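Local coordinates for protein SsfS6 (Streptomyces sp. SF2575, PDB 4FZR) that belongs to the GT-B clan and resembles erythromycin biosynthesis protein CIII, with two Rossmann-like domains, each built round a parallel sheet, at residues D182-M194 and P200-G212. Residues are numbered along the deposited sequence; the frame is centred on the assembly and turned at random. Where two conformers were deposited one is given.
Sequences DPLLSIDVCPPSM and PGTTKMRYVPYNG
Lys204 NZ is held by two oxygens of segment 182-194. Lys204 NZ donates to Cys190 O (2.7 Å) and forms a salt bridge with Asp188 OD1 (2.7 Å). Glu195 adds a second carboxylate partner. The pair joins neighbouring parallel strands, 185-188 and 203-204, at one edge of the seven-stranded sheet of the N-terminal GT-B domain. Asp188 and Lys204 lie side by side on the same face. The lysine chain bends at chi2 (-57°), which brings NZ to the Cys190 carbonyl oxygen. Asp188 OD1 also accepts from Cys190 N (3.0 Å), closing an Asx turn at the end of the strand. The two donors meet OD1 from opposite faces of the carboxylate, which probably helps fix its rotation.

Three backbone bonds tie the strands: Thr203 N to Ser186 O, Asp188 N to Thr203 O, and Met205 N to Asp188 O (2.8 Å). Past them, a water donates to Val189 O and Met205 O. On the face with Ile187 and Thr203, helix 388-395 packs against both residues. Met205 is a selenomethionine. Met205 CB lies 3.5 Å from Ile187 CG2, and the Met205 chain turns at chi3 (-78°), which sets Met205 CE 3.5 Å from Ile187 CD1.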
loop_
_atom_site.group_PDB
_atom_site.type_symbol
_atom_site.label_atom_id
_atom_site.label_comp_id
_atom_site.label_asym_id
_atom_site.label_seq_id
_atom_site.Cartn_x
_atom_site.Cartn_y
_atom_site.Cartn_z
ATOM N N ASP A 182 4.909 -10.088 -27.569
ATOM C CA ASP A 182 4.764 -10.925 -26.389
ATOM C C ASP A 182 5.186 -10.207 -25.116
ATOM O O ASP A 182 6.064 -9.343 -25.136
ATOM C CB ASP A 182 5.560 -12.215 -26.548
ATOM C CG ASP A 182 4.878 -13.197 -27.470
ATOM O OD1 ASP A 182 4.080 -12.747 -28.322
ATOM O OD2 ASP A 182 5.132 -14.411 -27.342
ATOM N N PRO A 183 4.541 -10.558 -23.997
ATOM C CA PRO A 183 4.923 -9.972 -22.712
ATOM C C PRO A 183 6.277 -10.490 -22.246
ATOM O O PRO A 183 6.622 -11.635 -22.531
ATOM C CB PRO A 183 3.814 -10.445 -21.768
ATOM C CG PRO A 183 3.279 -11.690 -22.402
ATOM C CD PRO A 183 3.373 -11.449 -23.876
ATOM N N LEU A 184 7.035 -9.647 -21.555
ATOM C CA LEU A 184 8.285 -10.068 -20.941
ATOM C C LEU A 184 8.016 -11.275 -20.046
ATOM O O LEU A 184 8.661 -12.317 -20.168
ATOM C CB LEU A 184 8.867 -8.919 -20.115
ATOM C CG LEU A 184 10.317 -9.043 -19.648
ATOM C CD1 LEU A 184 11.272 -8.954 -20.828
ATOM C CD2 LEU A 184 10.625 -7.971 -18.613
ATOM N N LEU A 185 7.060 -11.111 -19.137
ATOM C CA LEU A 185 6.578 -12.192 -18.288
ATOM C C LEU A 185 5.077 -12.332 -18.463
ATOM O O LEU A 185 4.376 -11.345 -18.674
ATOM C CB LEU A 185 6.859 -11.888 -16.817
ATOM C CG LEU A 185 8.169 -12.353 -16.185
ATOM C CD1 LEU A 185 8.093 -12.165 -14.679
ATOM C CD2 LEU A 185 8.455 -13.802 -16.529
ATOM N N SER A 186 4.583 -13.559 -18.371
ATOM C CA SER A 186 3.149 -13.793 -18.331
ATOM C C SER A 186 2.839 -14.588 -17.073
ATOM O O SER A 186 3.181 -15.764 -16.964
ATOM C CB SER A 186 2.667 -14.535 -19.574
ATOM O OG SER A 186 1.278 -14.808 -19.480
ATOM N N ILE A 187 2.182 -13.933 -16.125
ATOM C CA ILE A 187 2.063 -14.469 -14.779
ATOM C C ILE A 187 0.714 -15.134 -14.542
ATOM O O ILE A 187 -0.323 -14.661 -15.008
ATOM C CB ILE A 187 2.318 -13.365 -13.742
ATOM C CG1 ILE A 187 3.688 -12.731 -14.018
ATOM C CG2 ILE A 187 2.231 -13.928 -12.330
ATOM C CD1 ILE A 187 3.990 -11.503 -13.212
ATOM N N ASP A 188 0.752 -16.247 -13.818
ATOM C CA ASP A 188 -0.426 -17.065 -13.578
ATOM C C ASP A 188 -0.539 -17.388 -12.092
ATOM O O ASP A 188 0.468 -17.625 -11.424
ATOM C CB ASP A 188 -0.326 -18.355 -14.393
ATOM C CG ASP A 188 -1.623 -19.126 -14.424
ATOM O OD1 ASP A 188 -1.859 -19.932 -13.501
ATOM O OD2 ASP A 188 -2.408 -18.921 -15.375
ATOM N N VAL A 189 -1.766 -17.407 -11.579
ATOM C CA VAL A 189 -1.990 -17.564 -10.143
ATOM C C VAL A 189 -2.783 -18.830 -9.794
ATOM O O VAL A 189 -3.036 -19.109 -8.621
ATOM C CB VAL A 189 -2.702 -16.324 -9.550
ATOM C CG1 VAL A 189 -1.766 -15.118 -9.561
ATOM C CG2 VAL A 189 -3.986 -16.018 -10.315
ATOM N N CYS A 190 -3.161 -19.605 -10.805
ATOM C CA CYS A 190 -3.923 -20.827 -10.569
ATOM C C CYS A 190 -3.024 -21.893 -9.944
ATOM O O CYS A 190 -1.901 -22.107 -10.403
ATOM C CB CYS A 190 -4.523 -21.342 -11.880
ATOM S SG CYS A 190 -5.575 -22.799 -11.691
ATOM N N PRO A 191 -3.507 -22.560 -8.882
ATOM C CA PRO A 191 -2.742 -23.681 -8.319
ATOM C C PRO A 191 -2.566 -24.790 -9.363
ATOM O O PRO A 191 -3.549 -25.167 -10.001
ATOM C CB PRO A 191 -3.614 -24.160 -7.150
ATOM C CG PRO A 191 -4.538 -23.008 -6.843
ATOM C CD PRO A 191 -4.753 -22.300 -8.140
ATOM N N PRO A 192 -1.329 -25.288 -9.548
ATOM C CA PRO A 192 -0.993 -26.307 -10.553
ATOM C C PRO A 192 -1.945 -27.500 -10.592
ATOM O O PRO A 192 -2.413 -27.875 -11.664
ATOM C CB PRO A 192 0.405 -26.759 -10.125
ATOM C CG PRO A 192 1.005 -25.539 -9.525
ATOM C CD PRO A 192 -0.127 -24.812 -8.839
ATOM N N SER A 193 -2.243 -28.074 -9.432
ATOM C CA SER A 193 -3.068 -29.274 -9.366
ATOM C C SER A 193 -4.518 -29.003 -9.759
ATOM O O SER A 193 -5.383 -29.860 -9.582
ATOM C CB SER A 193 -3.038 -29.849 -7.949
ATOM O OG SER A 193 -3.922 -29.142 -7.094
HETATM N N MSE A 194 -4.782 -27.820 -10.305
HETATM C CA MSE A 194 -6.147 -27.359 -10.476
HETATM C C MSE A 194 -6.396 -26.911 -11.910
HETATM O O MSE A 194 -7.380 -26.226 -12.192
HETATM C CB MSE A 194 -6.386 -26.196 -9.518
HETATM C CG MSE A 194 -7.822 -25.984 -9.097
HETATM SE SE MSE A 194 -7.978 -24.416 -7.942
HETATM C CE MSE A 194 -9.898 -24.121 -8.105
ATOM N N PRO A 200 2.248 -22.773 -19.884
ATOM C CA PRO A 200 1.754 -22.128 -21.102
ATOM C C PRO A 200 2.624 -20.940 -21.509
ATOM O O PRO A 200 2.112 -19.963 -22.062
ATOM C CB PRO A 200 0.353 -21.655 -20.692
ATOM C CG PRO A 200 -0.073 -22.594 -19.558
ATOM C CD PRO A 200 1.151 -23.352 -19.090
ATOM N N GLY A 201 3.925 -21.030 -21.245
ATOM C CA GLY A 201 4.819 -19.900 -21.427
ATOM C C GLY A 201 4.650 -18.928 -20.273
ATOM O O GLY A 201 4.981 -17.747 -20.380
ATOM N N THR A 202 4.134 -19.439 -19.159
ATOM C CA THR A 202 3.776 -18.602 -18.025
ATOM C C THR A 202 4.646 -18.875 -16.804
ATOM O O THR A 202 5.416 -19.833 -16.767
ATOM C CB THR A 202 2.307 -18.813 -17.629
ATOM O OG1 THR A 202 2.123 -20.155 -17.161
ATOM C CG2 THR A 202 1.396 -18.560 -18.820
ATOM N N THR A 203 4.505 -18.015 -15.802
ATOM C CA THR A 203 5.252 -18.138 -14.561
ATOM C C THR A 203 4.265 -18.107 -13.407
ATOM O O THR A 203 3.467 -17.177 -13.293
ATOM C CB THR A 203 6.259 -16.980 -14.399
ATOM O OG1 THR A 203 7.025 -16.829 -15.602
ATOM C CG2 THR A 203 7.196 -17.236 -13.234
ATOM N N LYS A 204 4.303 -19.128 -12.558
ATOM C CA LYS A 204 3.409 -19.183 -11.410
ATOM C C LYS A 204 3.743 -18.079 -10.412
ATOM O O LYS A 204 4.902 -17.694 -10.267
ATOM C CB LYS A 204 3.507 -20.542 -10.712
ATOM C CG LYS A 204 2.874 -21.693 -11.471
ATOM C CD LYS A 204 1.412 -21.414 -11.764
ATOM C CE LYS A 204 0.743 -22.598 -12.430
ATOM N NZ LYS A 204 -0.662 -22.295 -12.814
HETATM N N MSE A 205 2.718 -17.578 -9.730
HETATM C CA MSE A 205 2.908 -16.620 -8.649
HETATM C C MSE A 205 1.849 -16.823 -7.572
HETATM O O MSE A 205 0.682 -17.066 -7.871
HETATM C CB MSE A 205 2.824 -15.182 -9.164
HETATM C CG MSE A 205 3.212 -14.143 -8.107
HETATM SE SE MSE A 205 2.493 -12.340 -8.382
HETATM C CE MSE A 205 3.657 -11.687 -9.751
ATOM N N ARG A 206 2.265 -16.721 -6.316
ATOM C CA ARG A 206 1.353 -16.839 -5.186
ATOM C C ARG A 206 0.434 -15.622 -5.121
ATOM O O ARG A 206 0.894 -14.485 -5.207
ATOM C CB ARG A 206 2.152 -16.958 -3.889
ATOM C CG ARG A 206 1.307 -17.093 -2.637
ATOM C CD ARG A 206 2.186 -17.101 -1.397
ATOM N NE ARG A 206 1.407 -17.012 -0.166
ATOM C CZ ARG A 206 1.937 -16.995 1.053
ATOM N NH1 ARG A 206 3.252 -17.063 1.210
ATOM N NH2 ARG A 206 1.154 -16.911 2.119
ATOM N N TYR A 207 -0.865 -15.866 -4.976
ATOM C CA TYR A 207 -1.842 -14.791 -4.907
ATOM C C TYR A 207 -1.892 -14.202 -3.509
ATOM O O TYR A 207 -2.313 -14.867 -2.564
ATOM C CB TYR A 207 -3.226 -15.303 -5.287
ATOM C CG TYR A 207 -4.303 -14.248 -5.249
ATOM C CD1 TYR A 207 -4.502 -13.394 -6.327
ATOM C CD2 TYR A 207 -5.131 -14.112 -4.141
ATOM C CE1 TYR A 207 -5.493 -12.432 -6.303
ATOM C CE2 TYR A 207 -6.128 -13.154 -4.109
ATOM C CZ TYR A 207 -6.305 -12.317 -5.192
ATOM O OH TYR A 207 -7.292 -11.358 -5.168
ATOM N N VAL A 208 -1.446 -12.956 -3.382
ATOM C CA VAL A 208 -1.553 -12.235 -2.121
ATOM C C VAL A 208 -2.827 -11.391 -2.172
ATOM O O VAL A 208 -2.971 -10.527 -3.039
ATOM C CB VAL A 208 -0.320 -11.348 -1.870
ATOM C CG1 VAL A 208 -0.528 -10.472 -0.637
ATOM C CG2 VAL A 208 0.931 -12.213 -1.718
ATOM N N PRO A 209 -3.772 -11.658 -1.258
ATOM C CA PRO A 209 -5.062 -10.961 -1.319
ATOM C C PRO A 209 -4.970 -9.465 -1.023
ATOM O O PRO A 209 -4.304 -9.060 -0.065
ATOM C CB PRO A 209 -5.894 -11.655 -0.230
ATOM C CG PRO A 209 -5.191 -12.949 0.046
ATOM C CD PRO A 209 -3.747 -12.687 -0.206
ATOM N N TYR A 210 -5.624 -8.655 -1.850
ATOM C CA TYR A 210 -5.908 -7.277 -1.481
ATOM C C TYR A 210 -7.359 -6.934 -1.794
ATOM O O TYR A 210 -7.747 -6.816 -2.956
ATOM C CB TYR A 210 -4.981 -6.289 -2.186
ATOM C CG TYR A 210 -5.282 -4.862 -1.787
ATOM C CD1 TYR A 210 -4.948 -4.393 -0.521
ATOM C CD2 TYR A 210 -5.925 -3.996 -2.660
ATOM C CE1 TYR A 210 -5.236 -3.099 -0.141
ATOM C CE2 TYR A 210 -6.215 -2.697 -2.289
ATOM C CZ TYR A 210 -5.867 -2.254 -1.030
ATOM O OH TYR A 210 -6.158 -0.964 -0.655
ATOM N N ASN A 211 -8.153 -6.763 -0.743
ATOM C CA ASN A 211 -9.565 -6.442 -0.895
ATOM C C ASN A 211 -9.921 -5.179 -0.119
ATOM O O ASN A 211 -11.088 -4.786 -0.064
ATOM C CB ASN A 211 -10.438 -7.593 -0.384
ATOM C CG ASN A 211 -9.862 -8.964 -0.704
ATOM O OD1 ASN A 211 -9.227 -9.592 0.142
ATOM N ND2 ASN A 211 -10.093 -9.442 -1.920
ATOM N N GLY A 212 -8.912 -4.534 0.462
ATOM C CA GLY A 212 -9.129 -3.521 1.480
ATOM C C GLY A 212 -9.509 -2.148 0.961
ATOM O O GLY A 212 -9.236 -1.816 -0.191
HETATM O O HOH W 1 -1.478 -18.416 -6.444
#